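PDB 3WCZ: aldo-keto reductase AKR2E4 from Bombyx mori, which reduces 3-dehydroecdysone with NADPH as cosubstrate, does not use NADH, and may help regulate molting in the silkworm. Local coordinates for residues I16-L21 with D271-Q276; A55-D60 with L118-I123; D96-A101 with L137-G142. All blocks are in the same frame, centred on the assembly; numbering follows the deposited sequence. Where two conformers were deposited one is given.

Interaction 1 (I16-L21 with D271-Q276); sequences IPIVAL and DLFDFQ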
loop_
_atom_site.group_PDB
_atom_site.type_symbol
_atom_site.label_atom_id
_atom_site.label_comp_id
_atom_site.label_asym_id
_atom_site.label_seq_id
_atom_site.Cartn_x
_atom_site.Cartn_y
_atom_site.Cartn_z
ATOM N N ILE A 16 -11.440 5.628 -4.178
ATOM C CA ILE A 16 -9.993 5.521 -4.098
ATOM C C ILE A 16 -9.454 5.037 -5.442
ATOM O O ILE A 16 -9.944 4.041 -6.007
ATOM C CB ILE A 16 -9.622 4.561 -2.981
ATOM C CG1 ILE A 16 -8.127 4.548 -2.718
ATOM C CG2 ILE A 16 -10.147 3.160 -3.247
ATOM C CD1 ILE A 16 -7.760 3.820 -1.426
ATOM N N PRO A 17 -8.448 5.741 -5.976
ATOM C CA PRO A 17 -7.858 5.261 -7.229
ATOM C C PRO A 17 -7.180 3.939 -7.011
ATOM O O PRO A 17 -6.497 3.767 -5.995
ATOM C CB PRO A 17 -6.830 6.346 -7.583
ATOM C CG PRO A 17 -7.276 7.563 -6.782
ATOM C CD PRO A 17 -7.875 7.018 -5.526
ATOM N N ILE A 18 -7.313 3.016 -7.957
ATOM C CA ILE A 18 -6.907 1.644 -7.739
ATOM C C ILE A 18 -5.443 1.311 -8.079
ATOM O O ILE A 18 -5.047 0.170 -8.005
ATOM C CB ILE A 18 -7.870 0.653 -8.432
ATOM C CG1 ILE A 18 -7.738 0.754 -9.936
ATOM C CG2 ILE A 18 -9.290 0.940 -7.942
ATOM C CD1 ILE A 18 -8.786 -0.088 -10.625
ATOM N N VAL A 19 -4.647 2.319 -8.437
ATOM C CA VAL A 19 -3.191 2.188 -8.457
ATOM C C VAL A 19 -2.619 3.288 -7.576
ATOM O O VAL A 19 -3.009 4.431 -7.716
ATOM C CB VAL A 19 -2.602 2.307 -9.877
ATOM C CG1 VAL A 19 -1.119 2.165 -9.838
ATOM C CG2 VAL A 19 -3.239 1.256 -10.828
ATOM N N ALA A 20 -1.707 2.930 -6.675
ATOM C CA ALA A 20 -1.001 3.890 -5.833
ATOM C C ALA A 20 0.480 3.849 -6.094
ATOM O O ALA A 20 1.059 2.774 -6.265
ATOM C CB ALA A 20 -1.269 3.597 -4.356
ATOM N N LEU A 21 1.099 5.023 -6.110
ATOM C CA LEU A 21 2.559 5.084 -6.124
ATOM C C LEU A 21 3.130 4.715 -4.764
ATOM O O LEU A 21 2.779 5.337 -3.762
ATOM C CB LEU A 21 3.048 6.472 -6.506
ATOM C CG LEU A 21 4.581 6.611 -6.525
ATOM C CD1 LEU A 21 5.200 5.874 -7.725
ATOM C CD2 LEU A 21 5.024 8.045 -6.524
ATOM N N ASP A 271 -0.484 1.906 -16.641
ATOM C CA ASP A 271 -1.090 1.615 -17.947
ATOM C C ASP A 271 -1.633 0.177 -17.979
ATOM O O ASP A 271 -1.114 -0.674 -18.698
ATOM C CB ASP A 271 -0.074 1.879 -19.068
ATOM C CG ASP A 271 -0.691 1.874 -20.454
ATOM O OD1 ASP A 271 -1.932 1.841 -20.580
ATOM O OD2 ASP A 271 0.104 1.906 -21.422
ATOM N N LEU A 272 -2.684 -0.068 -17.207
ATOM C CA LEU A 272 -3.181 -1.415 -16.926
ATOM C C LEU A 272 -4.614 -1.638 -17.347
ATOM O O LEU A 272 -5.180 -2.669 -17.015
ATOM C CB LEU A 272 -3.072 -1.676 -15.394
ATOM C CG LEU A 272 -1.751 -1.368 -14.704
ATOM C CD1 LEU A 272 -1.905 -1.623 -13.211
ATOM C CD2 LEU A 272 -0.616 -2.185 -15.253
ATOM N N PHE A 273 -5.209 -0.673 -18.053
ATOM C CA PHE A 273 -6.664 -0.658 -18.222
ATOM C C PHE A 273 -7.123 -0.817 -19.659
ATOM O O PHE A 273 -8.294 -0.603 -19.959
ATOM C CB PHE A 273 -7.244 0.566 -17.498
ATOM C CG PHE A 273 -6.823 0.587 -16.067
ATOM C CD1 PHE A 273 -7.389 -0.306 -15.171
ATOM C CD2 PHE A 273 -5.770 1.387 -15.635
ATOM C CE1 PHE A 273 -6.943 -0.376 -13.890
ATOM C CE2 PHE A 273 -5.322 1.315 -14.319
ATOM C CZ PHE A 273 -5.918 0.435 -13.462
ATOM N N ASP A 274 -6.214 -1.285 -20.502
ATOM C CA ASP A 274 -6.543 -1.609 -21.877
ATOM C C ASP A 274 -6.400 -3.118 -22.146
ATOM O O ASP A 274 -6.431 -3.551 -23.302
ATOM C CB ASP A 274 -5.683 -0.759 -22.832
ATOM C CG ASP A 274 -4.201 -1.027 -22.714
ATOM O OD1 ASP A 274 -3.765 -1.621 -21.708
ATOM O OD2 ASP A 274 -3.430 -0.599 -23.625
ATOM N N PHE A 275 -6.300 -3.919 -21.091
ATOM C CA PHE A 275 -6.261 -5.373 -21.196
ATOM C C PHE A 275 -6.652 -5.964 -19.877
ATOM O O PHE A 275 -6.728 -5.251 -18.874
ATOM C CB PHE A 275 -4.868 -5.892 -21.622
ATOM C CG PHE A 275 -3.847 -5.969 -20.514
ATOM C CD1 PHE A 275 -3.323 -4.814 -19.925
ATOM C CD2 PHE A 275 -3.381 -7.196 -20.078
ATOM C CE1 PHE A 275 -2.354 -4.908 -18.925
ATOM C CE2 PHE A 275 -2.409 -7.279 -19.130
ATOM C CZ PHE A 275 -1.899 -6.137 -18.549
ATOM N N GLN A 276 -6.858 -7.262 -19.849
ATOM C CA GLN A 276 -7.096 -7.979 -18.620
ATOM C C GLN A 276 -6.663 -9.410 -18.774
ATOM O O GLN A 276 -6.556 -9.935 -19.895
ATOM C CB GLN A 276 -8.580 -7.970 -18.228
ATOM C CG GLN A 276 -9.439 -8.857 -19.141
ATOM C CD GLN A 276 -10.886 -8.453 -19.131
ATOM O OE1 GLN A 276 -11.301 -7.609 -19.932
ATOM N NE2 GLN A 276 -11.654 -9.011 -18.208
#
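Phe273 meets Ile18 and Val19 with the far end of its ring, joining the loop after helix 263-270 to the link between the N-terminal hairpin (strands 7-9 and 15-17) and strand 21-22, the first strand of the TIM barrel. The contact is wholly apolar: 134 Å² of surface is buried, and the nearest alpha carbons, those of Val19 and Leu272, stay 9.2 Å apart, so side chains alone span the gap. Val19 CG2 lies near the plane of the phenyl ring, at its edge, 3.8 Å from Phe273 CZ; the two side chains run past each other in opposite senses. Ile18 comes in obliquely, its CD1 lying 3.8 Å from Phe273 CE1, while its CG1 stands 4.0 Å from Phe273 CZ. The rim from CE1 to CZ therefore rests on two consecutive residues. With chi1 at 69°, Ile18 CG1 sits between its own backbone N and carbonyl carbon, and the extended remainder of the chain, chi2 -173°, carries CD1 out to the ring. Within the loop, Leu272 CB packs against one face of the Phe273 ring, 3.9 Å above the plane and displaced toward the rim, so the ring has a neighbour on a face as well as at its edge. Pro6 adds a further apolar surface, touching both Ile18 and Phe273. Leu272 also rests on Leu246 of helix 241-251, and its carbonyl oxygen accepts a hydrogen bond from Arg247, which ties the loop to that helix. The contact borders the cofactor site without entering it: the Leu272 side chain is about 8 Å from the bound NADP at nearest atoms. Val19 CG2 is shared by both loop residues, since it also reaches Leu272 CD1 at 4.0 Å.

Interaction 2 (A55-D60 with L118-I123); sequences AAVYQD and LIHFPI. With NAP (NADP nicotinamide-adenine-dinucleotide phosphate), chain B.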
loop_
_atom_site.group_PDB
_atom_site.type_symbol
_atom_site.label_atom_id
_atom_site.label_comp_id
_atom_site.label_asym_id
_atom_site.label_seq_id
_atom_site.Cartn_x
_atom_site.Cartn_y
_atom_site.Cartn_z
ATOM N N ALA A 55 4.214 6.715 4.517
ATOM C CA ALA A 55 4.153 6.290 5.919
ATOM C C ALA A 55 5.087 7.140 6.739
ATOM O O ALA A 55 6.138 7.572 6.257
ATOM C CB ALA A 55 4.535 4.844 6.072
ATOM N N ALA A 56 4.711 7.384 7.993
ATOM C CA ALA A 56 5.606 8.093 8.903
ATOM C C ALA A 56 6.983 7.419 8.962
ATOM O O ALA A 56 8.037 8.086 8.915
ATOM C CB ALA A 56 4.977 8.174 10.294
ATOM N N VAL A 57 6.987 6.092 9.045
ATOM C CA VAL A 57 8.239 5.363 9.254
ATOM C C VAL A 57 9.183 5.451 8.041
ATOM O O VAL A 57 10.387 5.179 8.165
ATOM C CB VAL A 57 7.950 3.898 9.663
ATOM C CG1 VAL A 57 7.601 3.053 8.444
ATOM C CG2 VAL A 57 9.124 3.316 10.430
ATOM N N TYR A 58 8.668 5.804 6.856
ATOM C CA TYR A 58 9.531 5.926 5.696
ATOM C C TYR A 58 10.428 7.151 5.747
ATOM O O TYR A 58 11.382 7.245 4.985
ATOM C CB TYR A 58 8.732 5.961 4.380
ATOM C CG TYR A 58 7.793 4.812 4.155
ATOM C CD1 TYR A 58 7.938 3.629 4.825
ATOM C CD2 TYR A 58 6.788 4.896 3.183
ATOM C CE1 TYR A 58 7.060 2.574 4.609
ATOM C CE2 TYR A 58 5.909 3.862 2.959
ATOM C CZ TYR A 58 6.035 2.701 3.671
ATOM O OH TYR A 58 5.140 1.669 3.459
ATOM N N GLN A 59 10.093 8.082 6.619
ATOM C CA GLN A 59 10.851 9.313 6.819
ATOM C C GLN A 59 10.958 10.114 5.534
ATOM O O GLN A 59 11.915 10.865 5.318
ATOM C CB GLN A 59 12.258 9.041 7.392
ATOM C CG GLN A 59 12.264 8.280 8.705
ATOM C CD GLN A 59 11.464 8.945 9.821
ATOM O OE1 GLN A 59 10.904 8.245 10.668
ATOM N NE2 GLN A 59 11.413 10.284 9.851
ATOM N N ASP A 60 9.958 9.983 4.671
ATOM C CA ASP A 60 9.940 10.730 3.402
ATOM C C ASP A 60 8.629 11.445 3.153
ATOM O O ASP A 60 8.366 11.859 2.032
ATOM C CB ASP A 60 10.367 9.876 2.178
ATOM C CG ASP A 60 9.426 8.730 1.860
ATOM O OD1 ASP A 60 8.313 8.619 2.416
ATOM O OD2 ASP A 60 9.829 7.941 0.955
ATOM N N LEU A 118 -3.848 4.628 7.917
ATOM C CA LEU A 118 -3.764 3.209 8.244
ATOM C C LEU A 118 -2.969 2.962 9.502
ATOM O O LEU A 118 -1.907 3.572 9.692
ATOM C CB LEU A 118 -3.059 2.451 7.116
ATOM C CG LEU A 118 -3.709 2.560 5.734
ATOM C CD1 LEU A 118 -2.864 1.803 4.722
ATOM C CD2 LEU A 118 -5.107 2.032 5.716
ATOM N N ILE A 119 -3.422 2.002 10.302
ATOM C CA ILE A 119 -2.566 1.462 11.340
ATOM C C ILE A 119 -1.524 0.592 10.620
ATOM O O ILE A 119 -1.895 -0.374 9.939
ATOM C CB ILE A 119 -3.348 0.599 12.350
ATOM C CG1 ILE A 119 -4.488 1.395 12.993
ATOM C CG2 ILE A 119 -2.380 0.046 13.404
ATOM C CD1 ILE A 119 -5.216 0.591 14.075
ATOM N N HIS A 120 -0.238 0.903 10.743
ATOM C CA HIS A 120 0.785 0.271 9.898
ATOM C C HIS A 120 0.960 -1.218 10.204
ATOM O O HIS A 120 1.111 -2.029 9.294
ATOM C CB HIS A 120 2.116 1.045 10.063
ATOM C CG HIS A 120 3.072 0.883 8.921
ATOM N ND1 HIS A 120 3.913 1.896 8.518
ATOM C CD2 HIS A 120 3.339 -0.179 8.121
ATOM C CE1 HIS A 120 4.658 1.459 7.509
ATOM N NE2 HIS A 120 4.314 0.212 7.238
ATOM N N PHE A 121 0.945 -1.571 11.493
ATOM C CA PHE A 121 0.947 -2.961 11.954
ATOM C C PHE A 121 0.060 -3.080 13.189
ATOM O O PHE A 121 -0.119 -2.095 13.940
ATOM C CB PHE A 121 2.353 -3.433 12.386
ATOM C CG PHE A 121 3.309 -3.658 11.255
ATOM C CD1 PHE A 121 4.092 -2.620 10.807
ATOM C CD2 PHE A 121 3.458 -4.911 10.690
ATOM C CE1 PHE A 121 4.998 -2.813 9.757
ATOM C CE2 PHE A 121 4.330 -5.121 9.618
ATOM C CZ PHE A 121 5.109 -4.070 9.166
ATOM N N PRO A 122 -0.389 -4.305 13.497
ATOM C CA PRO A 122 -1.199 -4.488 14.717
ATOM C C PRO A 122 -0.340 -4.541 15.982
ATOM O O PRO A 122 -0.902 -4.563 17.069
ATOM C CB PRO A 122 -1.922 -5.824 14.477
ATOM C CG PRO A 122 -1.036 -6.580 13.507
ATOM C CD PRO A 122 -0.399 -5.500 12.636
ATOM N N ILE A 123 0.967 -4.595 15.836
ATOM C CA ILE A 123 1.927 -4.627 16.927
ATOM C C ILE A 123 2.141 -3.223 17.453
ATOM O O ILE A 123 2.202 -2.257 16.701
ATOM C CB ILE A 123 3.288 -5.177 16.420
ATOM C CG1 ILE A 123 3.108 -6.589 15.850
ATOM C CG2 ILE A 123 4.320 -5.176 17.499
ATOM C CD1 ILE A 123 4.278 -7.019 14.963
HETATM P PA NAP B . 7.748 -2.980 -5.309
HETATM O O1A NAP B . 6.850 -1.951 -5.858
HETATM O O2A NAP B . 7.310 -4.318 -4.962
HETATM O O5B NAP B . 9.082 -3.118 -6.106
HETATM C C5B NAP B . 9.839 -1.998 -6.455
HETATM C C4B NAP B . 11.051 -2.313 -7.318
HETATM O O4B NAP B . 10.614 -2.691 -8.638
HETATM C C3B NAP B . 12.045 -1.227 -7.481
HETATM O O3B NAP B . 13.317 -1.829 -7.487
HETATM C C2B NAP B . 11.699 -0.656 -8.771
HETATM O O2B NAP B . 12.764 0.013 -9.418
HETATM C C1B NAP B . 11.244 -1.847 -9.572
HETATM N N9A NAP B . 10.268 -1.604 -10.613
HETATM C C8A NAP B . 9.205 -0.778 -10.518
HETATM N N7A NAP B . 8.436 -0.859 -11.584
HETATM C C5A NAP B . 9.011 -1.769 -12.433
HETATM C C6A NAP B . 8.663 -2.263 -13.694
HETATM N N6A NAP B . 7.545 -1.844 -14.422
HETATM N N1A NAP B . 9.492 -3.175 -14.232
HETATM C C2A NAP B . 10.574 -3.596 -13.579
HETATM N N3A NAP B . 10.934 -3.154 -12.362
HETATM C C4A NAP B . 10.136 -2.243 -11.784
HETATM O O3 NAP B . 8.399 -2.314 -3.982
HETATM P PN NAP B . 8.082 -2.158 -2.429
HETATM O O1N NAP B . 8.654 -0.838 -2.059
HETATM O O2N NAP B . 8.567 -3.382 -1.737
HETATM O O5D NAP B . 6.500 -2.143 -2.273
HETATM C C5D NAP B . 5.732 -1.148 -2.862
HETATM C C4D NAP B . 5.114 -0.128 -1.897
HETATM O O4D NAP B . 4.194 -0.744 -1.016
HETATM C C3D NAP B . 6.086 0.536 -0.976
HETATM O O3D NAP B . 6.918 1.469 -1.635
HETATM C C2D NAP B . 5.205 1.084 0.032
HETATM O O2D NAP B . 4.526 2.207 -0.454
HETATM C C1D NAP B . 4.257 -0.075 0.249
HETATM N N1N NAP B . 4.583 -1.065 1.283
HETATM C C2N NAP B . 3.879 -1.100 2.429
HETATM C C3N NAP B . 4.173 -2.036 3.388
HETATM C C7N NAP B . 3.319 -2.040 4.599
HETATM O O7N NAP B . 2.162 -1.555 4.611
HETATM N N7N NAP B . 3.794 -2.727 5.659
HETATM C C4N NAP B . 5.254 -2.925 3.234
HETATM C C5N NAP B . 5.973 -2.895 2.031
HETATM C C6N NAP B . 5.598 -1.948 1.087
HETATM P P2B NAP B . 12.651 1.531 -9.919
HETATM O O1X NAP B . 14.062 1.825 -10.465
HETATM O O2X NAP B . 11.661 1.579 -10.999
HETATM O O3X NAP B . 12.299 2.373 -8.718
HETATM O O HOH W 1 4.447 4.497 9.655
#
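His120 directs the CE1 corner of its imidazole into a recess formed by Ala55, Val57 and Tyr58. The closest approach is Val57 CG1 to His120 CE1, 3.5 Å, with the two side chains crossing at about a right angle; Ala55 CB reaches the same His120 CE1 at 3.7 Å. Both methyl groups come in obliquely to the ring. Tyr58 CE1, by contrast, lies at the imidazole edge, near its plane, although the two aromatic planes are turned 85° apart. The methyl of Ala55 also sits over the centre of the Tyr58 ring, 3.4 Å above its plane, and so touches both aromatic groups. A chi1 of -157° swings the imidazole away from its backbone N and across to these residues. One bridging water lies at the ring edge, 2.9 Å from His120 ND1, and accepts a hydrogen bond from Val57 N. This is the catalytic end of the aldo-keto reductase TIM barrel, where loops following strands 51-53 and 114-119 converge on the nicotinamide. Tyr58 is probably the proton donor, as in related aldo-keto reductases; its OH lies 3.2 Å from NADP C2N and is hydrogen-bonded to Lys87 and to a citrate, probably from the crystallisation liquor. The nicotinamide amide nitrogen, N7N, stands near the plane of the imidazole, 3.4 Å from His120 NE2. Replacing the imidazole of His120 by the methyl of an alanine would probably leave the bridging water without its ND1 partner and open a gap between Val57 and the carboxamide. Trp89 meets the His120 ring edge-to-face. Beyond the histidine, Phe121 CZ approaches the same N7N at 4.0 Å, and the Phe121 ring makes an edge-to-face contact with Trp300.

Interaction 3 (D96-A101 with L137-G142); sequences DQVVPA and LETWQG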
loop_
_atom_site.group_PDB
_atom_site.type_symbol
_atom_site.label_atom_id
_atom_site.label_comp_id
_atom_site.label_asym_id
_atom_site.label_seq_id
_atom_site.Cartn_x
_atom_site.Cartn_y
_atom_site.Cartn_z
ATOM N N ASP A 96 -4.595 8.167 22.695
ATOM C CA ASP A 96 -4.308 9.602 22.687
ATOM C C ASP A 96 -3.148 10.005 21.806
ATOM O O ASP A 96 -2.960 11.182 21.575
ATOM C CB ASP A 96 -4.034 10.071 24.111
ATOM C CG ASP A 96 -5.194 9.805 25.036
ATOM O OD1 ASP A 96 -5.496 8.619 25.252
ATOM O OD2 ASP A 96 -5.767 10.796 25.552
ATOM N N GLN A 97 -2.393 9.036 21.296
ATOM C CA GLN A 97 -1.257 9.332 20.417
ATOM C C GLN A 97 -1.658 9.412 18.950
ATOM O O GLN A 97 -0.909 9.951 18.143
ATOM C CB GLN A 97 -0.185 8.256 20.558
ATOM C CG GLN A 97 0.474 8.245 21.896
ATOM C CD GLN A 97 1.498 7.120 21.936
ATOM O OE1 GLN A 97 1.144 5.927 21.939
ATOM N NE2 GLN A 97 2.783 7.488 21.933
ATOM N N VAL A 98 -2.814 8.873 18.599
ATOM C CA VAL A 98 -3.167 8.699 17.191
ATOM C C VAL A 98 -3.379 10.047 16.503
ATOM O O VAL A 98 -2.774 10.316 15.439
ATOM C CB VAL A 98 -4.384 7.753 17.035
ATOM C CG1 VAL A 98 -4.817 7.617 15.574
ATOM C CG2 VAL A 98 -4.075 6.379 17.626
ATOM N N VAL A 99 -4.216 10.907 17.056
ATOM C CA VAL A 99 -4.472 12.189 16.431
ATOM C C VAL A 99 -3.187 13.028 16.325
ATOM O O VAL A 99 -2.909 13.566 15.253
ATOM C CB VAL A 99 -5.681 12.930 17.095
ATOM C CG1 VAL A 99 -5.769 14.379 16.644
ATOM C CG2 VAL A 99 -6.982 12.199 16.758
ATOM N N PRO A 100 -2.405 13.160 17.422
ATOM C CA PRO A 100 -1.160 13.916 17.283
ATOM C C PRO A 100 -0.193 13.320 16.255
ATOM O O PRO A 100 0.505 14.077 15.569
ATOM C CB PRO A 100 -0.585 13.890 18.710
ATOM C CG PRO A 100 -1.796 13.804 19.585
ATOM C CD PRO A 100 -2.742 12.899 18.836
ATOM N N ALA A 101 -0.126 11.996 16.158
ATOM C CA ALA A 101 0.764 11.400 15.163
ATOM C C ALA A 101 0.300 11.767 13.748
ATOM O O ALA A 101 1.114 12.041 12.859
ATOM C CB ALA A 101 0.829 9.888 15.325
ATOM N N LEU A 137 -7.418 -2.555 19.270
ATOM C CA LEU A 137 -8.769 -1.987 19.376
ATOM C C LEU A 137 -8.731 -0.591 19.979
ATOM O O LEU A 137 -9.544 0.272 19.641
ATOM C CB LEU A 137 -9.704 -2.868 20.203
ATOM C CG LEU A 137 -10.047 -4.235 19.663
ATOM C CD1 LEU A 137 -10.969 -4.885 20.660
ATOM C CD2 LEU A 137 -10.703 -4.146 18.293
ATOM N N GLU A 138 -7.810 -0.365 20.899
ATOM C CA GLU A 138 -7.631 0.963 21.451
ATOM C C GLU A 138 -7.106 1.940 20.398
ATOM O O GLU A 138 -7.570 3.073 20.269
ATOM C CB GLU A 138 -6.700 0.932 22.652
ATOM C CG GLU A 138 -6.420 2.315 23.117
ATOM C CD GLU A 138 -5.612 2.394 24.386
ATOM O OE1 GLU A 138 -5.850 1.535 25.271
ATOM O OE2 GLU A 138 -4.776 3.322 24.511
ATOM N N THR A 139 -6.123 1.484 19.629
ATOM C CA THR A 139 -5.554 2.308 18.585
ATOM C C THR A 139 -6.670 2.692 17.604
ATOM O O THR A 139 -6.749 3.821 17.116
ATOM C CB THR A 139 -4.456 1.511 17.865
ATOM O OG1 THR A 139 -3.586 0.919 18.839
ATOM C CG2 THR A 139 -3.654 2.379 16.912
ATOM N N TRP A 140 -7.537 1.720 17.314
ATOM C CA TRP A 140 -8.626 1.933 16.363
ATOM C C TRP A 140 -9.586 2.993 16.885
ATOM O O TRP A 140 -10.154 3.758 16.082
ATOM C CB TRP A 140 -9.342 0.614 16.059
ATOM C CG TRP A 140 -10.317 0.721 14.932
ATOM C CD1 TRP A 140 -11.672 0.645 15.017
ATOM C CD2 TRP A 140 -10.014 0.964 13.563
ATOM N NE1 TRP A 140 -12.233 0.821 13.776
ATOM C CE2 TRP A 140 -11.228 0.995 12.861
ATOM C CE3 TRP A 140 -8.819 1.163 12.855
ATOM C CZ2 TRP A 140 -11.289 1.218 11.486
ATOM C CZ3 TRP A 140 -8.889 1.390 11.507
ATOM C CH2 TRP A 140 -10.102 1.414 10.838
ATOM N N GLN A 141 -9.786 3.080 18.193
ATOM C CA GLN A 141 -10.596 4.156 18.681
ATOM C C GLN A 141 -9.972 5.525 18.406
ATOM O O GLN A 141 -10.675 6.467 18.048
ATOM C CB GLN A 141 -10.857 3.979 20.138
ATOM C CG GLN A 141 -11.745 5.024 20.564
ATOM C CD GLN A 141 -12.142 4.835 21.941
ATOM O OE1 GLN A 141 -11.951 3.759 22.520
ATOM N NE2 GLN A 141 -12.717 5.875 22.506
ATOM N N GLY A 142 -8.645 5.627 18.487
ATOM C CA GLY A 142 -7.964 6.845 18.095
ATOM C C GLY A 142 -8.165 7.121 16.603
ATOM O O GLY A 142 -8.271 8.270 16.202
#
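Val98 and Gly142 carry most of this helix-helix contact, with 65 and 50 Å² covered respectively, and Thr139 adds 22 Å². The isopropyl group of Val98 lies against bare backbone: its CG1 is 3.5 Å from Gly142 C, and its CB is 3.8 Å from Gly142 CA. The two alpha carbons come within 5.2 Å of each other, which is possible because Gly142 has no side chain. A beta carbon built there would lie 2.6 Å from Val98 CG2, a clash. With chi1 at 177°, CG1 is placed opposite the backbone N and meets the Gly142 carbonyl group, while CG2 meets the carbonyl oxygen of Thr139, three residues before Gly142 in its helix, at 3.7 Å. Thr139 completes the patch with a methyl-to-methyl contact, its CG2 lying 4.1 Å from Val98 CG2. Its hydroxyl is engaged apart from this patch, OG1 hydrogen-bonding to the carbonyl oxygen of His93 just ahead of helix 95-109. The segment axes approach to 8.2 Å at a signed crossing angle of -44°. Helices 95-109 and 136-148 are thus neighbours in the outer layer of the barrel. Beneath them lie strands 83-88 and 114-119: Val98 rests on Leu88 and Tyr117, Thr139 on Leu88 and Ile119, and Trp140 reaches on to helix 162-170 through Leu168.

Overall arrangement
From the N terminus, the chain passes the end of the hairpin at 16-21 and meets this region again at 271-276, 250 residues later, so interaction 1 closes a loop holding nearly the whole barrel, with interactions 2 and 3 both inside it. Those two cross: the order is 55-60, 96-101, 118-123, 137-142. Interaction 2 joins the loops after the second and fourth barrel strands beside the nicotinamide; interaction 3 pairs the helices that follow the third and fourth strands. Their centres are 13 Å apart and they touch directly, Ile119 CD1 lying 3.7 Å from Thr139 CG2. Interaction 1 lies across the chain's centre from both, its centre 24 Å from that of interaction 2.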